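Local structure of sugar kinase (Agrobacterium tumefaciens, 2RBC) at residues Asp101-Glu104 against Asp108-Gly111; Gly131-Val136 against Asp270-Gly275; Val229-Tyr234 against Asp254-His259; Ser299-Ala304 against Glu320-Ala325. The protein probably phosphorylates a sugar or related carbohydrate at the expense of ATP, as a putative ribokinase-like member of the pfkB family. One frame throughout, in Å; residues are numbered along the deposited sequence. Where two conformers were deposited one is given.

Contact 1 (Asp101-Glu104 against Asp108-Gly111); sequences DLSE and DTSG
Thr-109 meets the last turn of helix 93-104 with both branches of its side chain, and the touch is entirely van der Waals. Its methyl CG2 lies against CB of Leu-102 at 3.8 Å and against the backbone N of Ser-103 at 3.7 Å. The hydroxyl branch comes up beside Ser-103, with OG1 of Thr-109 3.6 Å from Ser-103 CB. With chi1 of Thr-109 at 56°, OG1 stands between the backbone N and the carbonyl carbon while CG2 is anti to that carbon, and this pose presents both branches to the helix. Beyond its CB, Leu-102 turns to the fold interior, where it packs on Leu-85 and Ala-65.

The pieces belong to a beta-alpha-beta crossover: strand 82-90 leads into helix 93-104, which returns through a tight connection to strand 107-108, parallel to the first. Asp-108 makes backbone hydrogen bonds with Ala-83 and Leu-85 of that strand, and Thr-109 follows in the loop that leads on to strand 113-115.

No hydrogen bond crosses the contact. Ser-103 OG turns back on its own helix, to Leu-99 O, and leaves Thr-109 OG1 3.8 Å away. On the other side the polar work is local: Asp-108 OD1 takes the backbone N of Ser-110 at 2.7 Å, with an N-H...O angle of 158°, closing an Asx turn. Ser-110 OG donates to the same oxygen at 2.6 Å, arriving on its syn side and slightly above the carboxylate plane.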
loop_
_atom_site.group_PDB
_atom_site.type_symbol
_atom_site.label_atom_id
_atom_site.label_comp_id
_atom_site.label_asym_id
_atom_site.label_seq_id
_atom_site.Cartn_x
_atom_site.Cartn_y
_atom_site.Cartn_z
ATOM N N ASP A 101 -7.067 7.718 12.229
ATOM C CA ASP A 101 -5.686 7.812 12.684
ATOM C C ASP A 101 -5.363 9.250 13.126
ATOM O O ASP A 101 -4.839 9.493 14.230
ATOM C CB ASP A 101 -4.728 7.322 11.576
ATOM C CG ASP A 101 -3.229 7.330 12.019
ATOM O OD1 ASP A 101 -2.930 7.507 13.218
ATOM O OD2 ASP A 101 -2.327 7.177 11.194
ATOM N N LEU A 102 -5.685 10.210 12.266
ATOM C CA LEU A 102 -5.389 11.599 12.592
ATOM C C LEU A 102 -6.097 12.068 13.887
ATOM O O LEU A 102 -5.471 12.666 14.749
ATOM C CB LEU A 102 -5.661 12.499 11.382
ATOM C CG LEU A 102 -4.732 12.254 10.164
ATOM C CD1 LEU A 102 -5.140 13.119 8.998
ATOM C CD2 LEU A 102 -3.218 12.441 10.498
ATOM N N SER A 103 -7.377 11.767 14.081
ATOM C CA SER A 103 -7.988 12.191 15.339
ATOM C C SER A 103 -7.497 11.416 16.548
ATOM O O SER A 103 -7.453 11.969 17.625
ATOM C CB SER A 103 -9.497 12.164 15.298
ATOM O OG SER A 103 -9.888 11.086 14.545
ATOM N N GLU A 104 -7.161 10.140 16.394
ATOM C CA GLU A 104 -6.526 9.416 17.485
ATOM C C GLU A 104 -5.106 9.918 17.781
ATOM O O GLU A 104 -4.581 9.666 18.847
ATOM C CB GLU A 104 -6.537 7.910 17.201
ATOM C CG GLU A 104 -7.936 7.341 17.283
ATOM C CD GLU A 104 -7.988 5.842 16.967
ATOM O OE1 GLU A 104 -6.916 5.246 16.686
ATOM O OE2 GLU A 104 -9.103 5.261 17.015
ATOM N N ASP A 108 -7.689 17.711 15.756
ATOM C CA ASP A 108 -9.101 17.962 15.468
ATOM C C ASP A 108 -9.359 17.855 13.969
ATOM O O ASP A 108 -8.934 18.709 13.191
ATOM C CB ASP A 108 -9.501 19.356 15.943
ATOM C CG ASP A 108 -10.977 19.624 15.788
ATOM O OD1 ASP A 108 -11.666 18.964 14.980
ATOM O OD2 ASP A 108 -11.445 20.504 16.519
ATOM N N THR A 109 -10.075 16.807 13.592
ATOM C CA THR A 109 -10.412 16.504 12.202
ATOM C C THR A 109 -11.838 16.905 11.849
ATOM O O THR A 109 -12.337 16.591 10.775
ATOM C CB THR A 109 -10.261 15.007 11.954
ATOM O OG1 THR A 109 -11.076 14.310 12.902
ATOM C CG2 THR A 109 -8.795 14.594 12.069
ATOM N N SER A 110 -12.483 17.629 12.741
ATOM C CA SER A 110 -13.882 17.944 12.594
ATOM C C SER A 110 -14.212 18.842 11.391
ATOM O O SER A 110 -15.346 18.847 10.947
ATOM C CB SER A 110 -14.423 18.555 13.883
ATOM O OG SER A 110 -13.904 19.833 14.097
ATOM N N GLY A 111 -13.253 19.597 10.893
ATOM C CA GLY A 111 -13.421 20.394 9.684
ATOM C C GLY A 111 -12.854 19.800 8.411
ATOM O O GLY A 111 -12.718 20.493 7.415
#

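Contact 2 (Gly131-Val136 against Asp270-Gly275); sequences GERLIV and DTLAAG. With EDO (1,2-ethanediol), chain L.
Arg-133 NH1 donates to Thr-271 OG1 across 3.0 Å, the hydroxyl lying at the guanidinium edge, close to its plane. Residues 270-275 begin the DTxGAGD-like signature of the pfkB family, which in relatives leads into the anion hole and catalytic base; the arginine reaches it from a strand of the small lid-like sheet. A 1,2-ethanediol molecule, probably from the crystallisation liquor, bridges the pair: its O1 shares a hydrogen bond of 2.7 Å with Thr-271 OG1, and its O2 accepts from Arg-133 NH2 at 3.2 Å.

Two waters add further links. One joins Gly-131 O to Thr-271 N; the other donates to Gly-131 O and to Asp-270 OD1. That carboxylate oxygen also accepts from Leu-272 N at 2.9 Å, an Asx turn that overlaps the type II turn from Thr-271 to Ala-274, while OD2 is held by the backbone N of Gly-311 and Gly-312. Arg-133 NH1 stays 4.5 Å from Asp-270 OD1, well out of plane, so only charge attraction is likely between them.

Packing comes last. The arginine chain bends at chi3 (-78°), laying one guanidinium face over Leu-272, whose CD1 approaches NE of Arg-133 to 3.7 Å.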
loop_
_atom_site.group_PDB
_atom_site.type_symbol
_atom_site.label_atom_id
_atom_site.label_comp_id
_atom_site.label_asym_id
_atom_site.label_seq_id
_atom_site.Cartn_x
_atom_site.Cartn_y
_atom_site.Cartn_z
ATOM N N GLY A 131 18.195 4.748 4.761
ATOM C CA GLY A 131 17.160 5.773 4.905
ATOM C C GLY A 131 16.747 6.442 3.598
ATOM O O GLY A 131 16.004 7.419 3.623
ATOM N N GLU A 132 17.212 5.925 2.460
ATOM C CA GLU A 132 16.769 6.418 1.164
ATOM C C GLU A 132 15.386 5.859 0.865
ATOM O O GLU A 132 15.043 4.790 1.370
ATOM C CB GLU A 132 17.738 5.992 0.070
ATOM C CG GLU A 132 19.081 6.679 0.208
ATOM C CD GLU A 132 19.987 6.443 -0.978
ATOM O OE1 GLU A 132 19.872 5.374 -1.641
ATOM O OE2 GLU A 132 20.822 7.340 -1.236
ATOM N N ARG A 133 14.628 6.565 0.019
ATOM C CA ARG A 133 13.215 6.256 -0.250
ATOM C C ARG A 133 12.823 6.137 -1.714
ATOM O O ARG A 133 13.300 6.893 -2.560
ATOM C CB ARG A 133 12.350 7.346 0.321
ATOM C CG ARG A 133 12.677 7.694 1.731
ATOM C CD ARG A 133 11.523 8.390 2.382
ATOM N NE ARG A 133 11.393 9.789 2.007
ATOM C CZ ARG A 133 12.143 10.775 2.492
ATOM N NH1 ARG A 133 13.140 10.539 3.330
ATOM N NH2 ARG A 133 11.900 12.006 2.105
ATOM N N LEU A 134 11.909 5.208 -1.986
ATOM C CA LEU A 134 11.202 5.121 -3.259
ATOM C C LEU A 134 9.700 5.324 -2.956
ATOM O O LEU A 134 9.133 4.584 -2.138
ATOM C CB LEU A 134 11.464 3.793 -3.947
ATOM C CG LEU A 134 10.490 3.417 -5.072
ATOM C CD1 LEU A 134 10.452 4.448 -6.204
ATOM C CD2 LEU A 134 10.809 2.018 -5.593
ATOM N N ILE A 135 9.087 6.339 -3.578
ATOM C CA ILE A 135 7.687 6.687 -3.331
ATOM C C ILE A 135 6.827 6.424 -4.565
ATOM O O ILE A 135 7.212 6.730 -5.705
ATOM C CB ILE A 135 7.509 8.160 -2.874
ATOM C CG1 ILE A 135 6.029 8.464 -2.566
ATOM C CG2 ILE A 135 8.037 9.108 -3.944
ATOM C CD1 ILE A 135 5.798 9.720 -1.760
ATOM N N VAL A 136 5.665 5.828 -4.321
ATOM C CA VAL A 136 4.697 5.533 -5.353
ATOM C C VAL A 136 3.394 6.102 -4.806
ATOM O O VAL A 136 2.739 5.521 -3.949
ATOM C CB VAL A 136 4.599 4.030 -5.684
ATOM C CG1 VAL A 136 3.745 3.837 -6.911
ATOM C CG2 VAL A 136 6.012 3.423 -5.871
ATOM N N ASP A 270 15.517 8.296 9.439
ATOM C CA ASP A 270 14.372 8.479 8.552
ATOM C C ASP A 270 14.004 9.947 8.523
ATOM O O ASP A 270 13.458 10.472 9.476
ATOM C CB ASP A 270 13.211 7.584 8.992
ATOM C CG ASP A 270 11.964 7.746 8.133
ATOM O OD1 ASP A 270 12.012 8.422 7.089
ATOM O OD2 ASP A 270 10.922 7.201 8.534
ATOM N N THR A 271 14.330 10.620 7.425
ATOM C CA THR A 271 14.062 12.046 7.312
ATOM C C THR A 271 12.645 12.327 6.778
ATOM O O THR A 271 12.260 13.455 6.656
ATOM C CB THR A 271 15.076 12.736 6.398
ATOM O OG1 THR A 271 14.900 12.231 5.078
ATOM C CG2 THR A 271 16.497 12.502 6.856
ATOM N N LEU A 272 11.854 11.294 6.494
ATOM C CA LEU A 272 10.474 11.518 6.036
ATOM C C LEU A 272 9.724 12.347 7.072
ATOM O O LEU A 272 9.760 12.021 8.247
ATOM C CB LEU A 272 9.800 10.154 5.792
ATOM C CG LEU A 272 8.405 10.131 5.194
ATOM C CD1 LEU A 272 8.344 10.855 3.854
ATOM C CD2 LEU A 272 7.943 8.662 5.058
ATOM N N ALA A 273 9.082 13.437 6.639
ATOM C CA ALA A 273 8.276 14.326 7.529
ATOM C C ALA A 273 9.075 15.331 8.372
ATOM O O ALA A 273 8.497 16.047 9.180
ATOM C CB ALA A 273 7.322 13.493 8.438
ATOM N N ALA A 274 10.395 15.362 8.218
ATOM C CA ALA A 274 11.271 16.215 9.032
ATOM C C ALA A 274 10.855 17.676 8.869
ATOM O O ALA A 274 10.623 18.384 9.840
ATOM C CB ALA A 274 12.747 16.007 8.647
ATOM N N GLY A 275 10.696 18.088 7.618
ATOM C CA GLY A 275 10.253 19.462 7.264
ATOM C C GLY A 275 8.895 19.791 7.829
ATOM O O GLY A 275 8.661 20.885 8.313
HETATM C C1 EDO L . 16.119 14.037 2.729
HETATM O O1 EDO L . 16.580 12.695 2.971
HETATM C C2 EDO L . 14.949 14.057 1.734
HETATM O O2 EDO L . 13.759 14.630 2.318
HETATM O O HOH W 1 16.329 9.062 5.676
HETATM O O HOH W 2 13.220 7.546 4.855
#

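Contact 3 (Val229-Tyr234 against Asp254-His259); sequences VLHARY and DDPTVH
His-231, near the end of helix 223-233, faces the loop ahead of strand 258-261, its CA 6.3 Å from the CA of Pro-256. The imidazole does nearly all the touching. Its CG is anti to the backbone N (chi1 170°), which swings the ring away from the helix and lays one face over the peptide that joins Asp-255 to Pro-256.

On that face Pro-256 CA makes a CH-pi contact, 3.8 Å from the centroid of the His-231 ring and 21° off its normal. The proline ring continues along the CD2 side, where its CB stands 3.7 Å from His-231 CD2. Toward the opposite rim of the same face sits a backbone carbonyl, Asp-255 O, 3.4 Å from His-231 CE1. An oxygen placed there makes no hydrogen bond to the ring. Asp-254 comes in at the ring's edge through its carbonyl carbon.

The loop keeps its own shape. Asp-255 OD1 accepts from Thr-257 N at 2.8 Å and from Thr-257 OG1 at 2.6 Å, the first bond closing an Asx turn. The His-231 side chain also touches Thr-251 of strand 248-251.

Strands 248-251 and 258-261 are antiparallel neighbours at one end of the large sheet, so the contact packs helix 223-233 onto the connection of a beta hairpin, within the alpha/beta fold of the ribokinase-like kinases.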
loop_
_atom_site.group_PDB
_atom_site.type_symbol
_atom_site.label_atom_id
_atom_site.label_comp_id
_atom_site.label_asym_id
_atom_site.label_seq_id
_atom_site.Cartn_x
_atom_site.Cartn_y
_atom_site.Cartn_z
ATOM N N VAL A 229 17.379 37.311 -2.946
ATOM C CA VAL A 229 16.397 37.445 -4.009
ATOM C C VAL A 229 14.990 37.274 -3.435
ATOM O O VAL A 229 14.091 38.013 -3.785
ATOM C CB VAL A 229 16.601 36.408 -5.151
ATOM C CG1 VAL A 229 15.866 36.914 -6.420
ATOM C CG2 VAL A 229 18.070 36.216 -5.445
ATOM N N LEU A 230 14.813 36.300 -2.544
ATOM C CA LEU A 230 13.511 36.008 -2.010
ATOM C C LEU A 230 13.064 37.160 -1.085
ATOM O O LEU A 230 11.901 37.533 -1.094
ATOM C CB LEU A 230 13.504 34.652 -1.271
ATOM C CG LEU A 230 13.614 33.390 -2.129
ATOM C CD1 LEU A 230 13.772 32.123 -1.252
ATOM C CD2 LEU A 230 12.354 33.311 -3.047
ATOM N N HIS A 231 13.983 37.743 -0.329
ATOM C CA HIS A 231 13.640 38.905 0.455
ATOM C C HIS A 231 13.181 40.091 -0.425
ATOM O O HIS A 231 12.204 40.754 -0.136
ATOM C CB HIS A 231 14.797 39.374 1.324
ATOM C CG HIS A 231 14.525 40.707 1.950
ATOM N ND1 HIS A 231 13.600 40.863 2.960
ATOM C CD2 HIS A 231 14.947 41.950 1.626
ATOM C CE1 HIS A 231 13.514 42.142 3.272
ATOM N NE2 HIS A 231 14.335 42.821 2.489
ATOM N N ALA A 232 13.923 40.349 -1.489
ATOM C CA ALA A 232 13.646 41.456 -2.374
ATOM C C ALA A 232 12.283 41.281 -3.016
ATOM O O ALA A 232 11.576 42.256 -3.187
ATOM C CB ALA A 232 14.732 41.607 -3.439
ATOM N N ARG A 233 11.926 40.050 -3.371
ATOM C CA ARG A 233 10.628 39.755 -3.973
ATOM C C ARG A 233 9.444 39.937 -3.000
ATOM O O ARG A 233 8.372 40.347 -3.407
ATOM C CB ARG A 233 10.600 38.344 -4.547
ATOM C CG ARG A 233 11.429 38.198 -5.783
ATOM C CD ARG A 233 11.284 36.796 -6.325
ATOM N NE ARG A 233 12.234 36.568 -7.402
ATOM C CZ ARG A 233 12.412 35.391 -7.990
ATOM N NH1 ARG A 233 11.731 34.333 -7.579
ATOM N NH2 ARG A 233 13.308 35.271 -8.951
ATOM N N TYR A 234 9.671 39.598 -1.745
ATOM C CA TYR A 234 8.664 39.582 -0.685
ATOM C C TYR A 234 9.185 40.330 0.562
ATOM O O TYR A 234 9.340 39.736 1.636
ATOM C CB TYR A 234 8.356 38.139 -0.321
ATOM C CG TYR A 234 8.029 37.270 -1.489
ATOM C CD1 TYR A 234 6.929 37.526 -2.288
ATOM C CD2 TYR A 234 8.845 36.192 -1.816
ATOM C CE1 TYR A 234 6.643 36.727 -3.397
ATOM C CE2 TYR A 234 8.571 35.395 -2.892
ATOM C CZ TYR A 234 7.463 35.653 -3.674
ATOM O OH TYR A 234 7.210 34.831 -4.744
ATOM N N ASP A 254 10.869 43.321 6.367
ATOM C CA ASP A 254 11.358 44.687 6.205
ATOM C C ASP A 254 12.875 44.882 6.407
ATOM O O ASP A 254 13.318 46.021 6.520
ATOM C CB ASP A 254 10.536 45.674 7.073
ATOM C CG ASP A 254 9.024 45.685 6.727
ATOM O OD1 ASP A 254 8.589 45.401 5.587
ATOM O OD2 ASP A 254 8.246 46.016 7.635
ATOM N N ASP A 255 13.669 43.802 6.398
ATOM C CA ASP A 255 15.124 43.885 6.593
ATOM C C ASP A 255 15.849 42.818 5.776
ATOM O O ASP A 255 15.534 41.652 5.903
ATOM C CB ASP A 255 15.486 43.706 8.078
ATOM C CG ASP A 255 16.913 44.118 8.391
ATOM O OD1 ASP A 255 17.900 43.572 7.842
ATOM O OD2 ASP A 255 17.082 45.060 9.198
ATOM N N PRO A 256 16.856 43.210 4.976
ATOM C CA PRO A 256 17.554 42.212 4.142
ATOM C C PRO A 256 18.671 41.433 4.814
ATOM O O PRO A 256 19.267 40.588 4.166
ATOM C CB PRO A 256 18.139 43.057 3.010
ATOM C CG PRO A 256 18.399 44.417 3.631
ATOM C CD PRO A 256 17.379 44.574 4.758
ATOM N N THR A 257 18.982 41.718 6.083
ATOM C CA THR A 257 19.976 40.946 6.795
ATOM C C THR A 257 19.645 39.464 6.784
ATOM O O THR A 257 18.545 39.071 7.184
ATOM C CB THR A 257 20.111 41.400 8.254
ATOM O OG1 THR A 257 20.341 42.810 8.280
ATOM C CG2 THR A 257 21.262 40.666 8.907
ATOM N N VAL A 258 20.581 38.660 6.283
ATOM C CA VAL A 258 20.438 37.207 6.221
ATOM C C VAL A 258 20.986 36.592 7.520
ATOM O O VAL A 258 22.125 36.815 7.894
ATOM C CB VAL A 258 21.116 36.603 4.953
ATOM C CG1 VAL A 258 20.965 35.049 4.921
ATOM C CG2 VAL A 258 20.500 37.235 3.671
ATOM N N HIS A 259 20.140 35.836 8.215
ATOM C CA HIS A 259 20.517 35.147 9.459
ATOM C C HIS A 259 20.651 33.692 9.150
ATOM O O HIS A 259 20.014 33.171 8.234
ATOM C CB HIS A 259 19.444 35.337 10.531
ATOM C CG HIS A 259 19.144 36.767 10.800
ATOM N ND1 HIS A 259 20.040 37.605 11.430
ATOM C CD2 HIS A 259 18.088 37.534 10.456
ATOM C CE1 HIS A 259 19.526 38.822 11.485
ATOM N NE2 HIS A 259 18.338 38.802 10.912
#

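Contact 4 (Ser299-Ala304 against Glu320-Ala325); sequences SSVAAA and EETEEA
Val-301, Ala-302, Thr-322 and Ala-325 carry this contact without any flat side-chain group; the planar units that take part are peptides. Thr-322 CG2 presses on the backbone N of Ala-302 at 3.5 Å, and in return Val-301 CG1 touches the carbonyl oxygen Thr-322 O at 3.7 Å. Methyls of each helix thus reach the main chain of the other.

Between side chains, Thr-322 CG2 is 3.8 Å from Val-301 CG1 and 3.9 Å from Ala-302 CB. The first torsion of Thr-322 sets CG2 anti to the backbone N and points it into the neighbouring helix. Its hydroxyl turns back instead and hydrogen-bonds to Thr-318 O, four residues back, so the polar end of this buried residue is satisfied by a carbonyl just ahead of helix 319-330.

Helices 292-307 and 319-330 of the ribokinase-like alpha/beta fold cross steeply here, with 110° between the directions of the two short segments and axes 9.1 Å apart at closest approach. Thr-322 packs among four side chains of helix 292-307: Leu-298, Val-301, Ala-302 and Leu-305, spaced as i, i+3, i+4 and i+7.

One turn further on, Ala-325 CB packs against Val-301 CG1 at 3.7 Å and also rests on Leu-305. Val-301 reaches still further along the C-terminal helix, to Met-326 and Trp-329. Ser-299, directed away from helix 319-330, and Ser-300 both touch Phe-278 of helix 274-287.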
loop_
_atom_site.group_PDB
_atom_site.type_symbol
_atom_site.label_atom_id
_atom_site.label_comp_id
_atom_site.label_asym_id
_atom_site.label_seq_id
_atom_site.Cartn_x
_atom_site.Cartn_y
_atom_site.Cartn_z
ATOM N N SER A 299 12.323 24.501 16.195
ATOM C CA SER A 299 11.847 23.753 15.043
ATOM C C SER A 299 12.921 22.827 14.491
ATOM O O SER A 299 12.624 21.679 14.103
ATOM C CB SER A 299 11.401 24.720 13.959
ATOM O OG SER A 299 10.450 25.625 14.454
ATOM N N SER A 300 14.159 23.326 14.464
ATOM C CA SER A 300 15.300 22.548 14.030
ATOM C C SER A 300 15.551 21.340 14.913
ATOM O O SER A 300 15.757 20.228 14.410
ATOM C CB SER A 300 16.581 23.400 14.010
ATOM O OG SER A 300 16.478 24.389 13.004
ATOM N N VAL A 301 15.558 21.547 16.226
ATOM C CA VAL A 301 15.786 20.452 17.139
ATOM C C VAL A 301 14.668 19.418 17.064
ATOM O O VAL A 301 14.924 18.208 17.059
ATOM C CB VAL A 301 16.010 20.968 18.612
ATOM C CG1 VAL A 301 16.129 19.811 19.610
ATOM C CG2 VAL A 301 17.283 21.849 18.653
ATOM N N ALA A 302 13.435 19.886 17.000
ATOM C CA ALA A 302 12.295 18.989 16.883
ATOM C C ALA A 302 12.418 18.115 15.640
ATOM O O ALA A 302 12.243 16.886 15.704
ATOM C CB ALA A 302 10.998 19.773 16.862
ATOM N N ALA A 303 12.765 18.736 14.526
ATOM C CA ALA A 303 12.954 18.007 13.260
ATOM C C ALA A 303 14.072 16.996 13.365
ATOM O O ALA A 303 13.919 15.861 12.974
ATOM C CB ALA A 303 13.214 18.990 12.106
ATOM N N ALA A 304 15.190 17.402 13.960
ATOM C CA ALA A 304 16.348 16.519 14.204
ATOM C C ALA A 304 15.947 15.281 15.010
ATOM O O ALA A 304 16.259 14.145 14.635
ATOM C CB ALA A 304 17.523 17.308 14.882
ATOM N N GLU A 320 8.751 18.796 25.733
ATOM C CA GLU A 320 9.723 18.523 26.782
ATOM C C GLU A 320 11.023 17.910 26.224
ATOM O O GLU A 320 12.123 18.375 26.519
ATOM C CB GLU A 320 9.093 17.588 27.810
ATOM C CG GLU A 320 7.903 18.192 28.606
ATOM C CD GLU A 320 6.647 18.481 27.754
ATOM O OE1 GLU A 320 6.386 17.735 26.755
ATOM O OE2 GLU A 320 5.948 19.484 28.100
ATOM N N GLU A 321 10.880 16.889 25.389
ATOM C CA GLU A 321 12.034 16.224 24.745
ATOM C C GLU A 321 12.837 17.201 23.914
ATOM O O GLU A 321 14.074 17.196 23.977
ATOM C CB GLU A 321 11.620 15.035 23.873
ATOM C CG GLU A 321 11.186 13.855 24.674
ATOM C CD GLU A 321 10.463 12.795 23.900
ATOM O OE1 GLU A 321 10.091 12.971 22.698
ATOM O OE2 GLU A 321 10.250 11.736 24.530
ATOM N N THR A 322 12.134 18.045 23.149
ATOM C CA THR A 322 12.771 19.090 22.332
ATOM C C THR A 322 13.484 20.148 23.198
ATOM O O THR A 322 14.655 20.499 22.941
ATOM C CB THR A 322 11.757 19.768 21.349
ATOM O OG1 THR A 322 10.968 18.768 20.655
ATOM C CG2 THR A 322 12.509 20.655 20.296
ATOM N N GLU A 323 12.814 20.619 24.255
ATOM C CA GLU A 323 13.407 21.634 25.126
ATOM C C GLU A 323 14.687 21.119 25.781
ATOM O O GLU A 323 15.683 21.848 25.874
ATOM C CB GLU A 323 12.453 22.107 26.234
ATOM C CG GLU A 323 11.124 22.776 25.826
ATOM C CD GLU A 323 11.242 24.185 25.389
ATOM O OE1 GLU A 323 12.388 24.727 25.438
ATOM O OE2 GLU A 323 10.183 24.764 24.979
ATOM N N GLU A 324 14.668 19.878 26.259
ATOM C CA GLU A 324 15.836 19.324 26.919
ATOM C C GLU A 324 16.960 19.080 25.918
ATOM O O GLU A 324 18.090 19.389 26.194
ATOM C CB GLU A 324 15.482 18.053 27.684
ATOM C CG GLU A 324 16.637 17.326 28.359
ATOM C CD GLU A 324 17.416 18.167 29.349
ATOM O OE1 GLU A 324 16.887 19.166 29.881
ATOM O OE2 GLU A 324 18.586 17.829 29.615
ATOM N N ALA A 325 16.636 18.499 24.762
ATOM C CA ALA A 325 17.631 18.302 23.722
ATOM C C ALA A 325 18.304 19.619 23.345
ATOM O O ALA A 325 19.549 19.727 23.243
ATOM C CB ALA A 325 16.986 17.610 22.483
#

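Overall arrangement
Contact 2 is the one that lies at the signature loop of the family, beside the probable active site. The ethanediol there, and a glycerol about 4 Å from the Leu-272 side chain, probably come from the crystallisation liquor. Its strand 133-138 also pairs with a strand of the second subunit, carrying the small sheet across the dimer. Contact 4 is its direct neighbour: helix 274-287 is followed by helix 292-307, and Ala-274 O packs on Ala-303 CB at 3.5 Å. Contacts 1 and 3 lie on opposite sides of the chain's centre, their own centres about 37 Å apart. Contact 1 comes within about 11 Å of contact 2, nearest atoms; contact 3 within about 11 Å of contact 4.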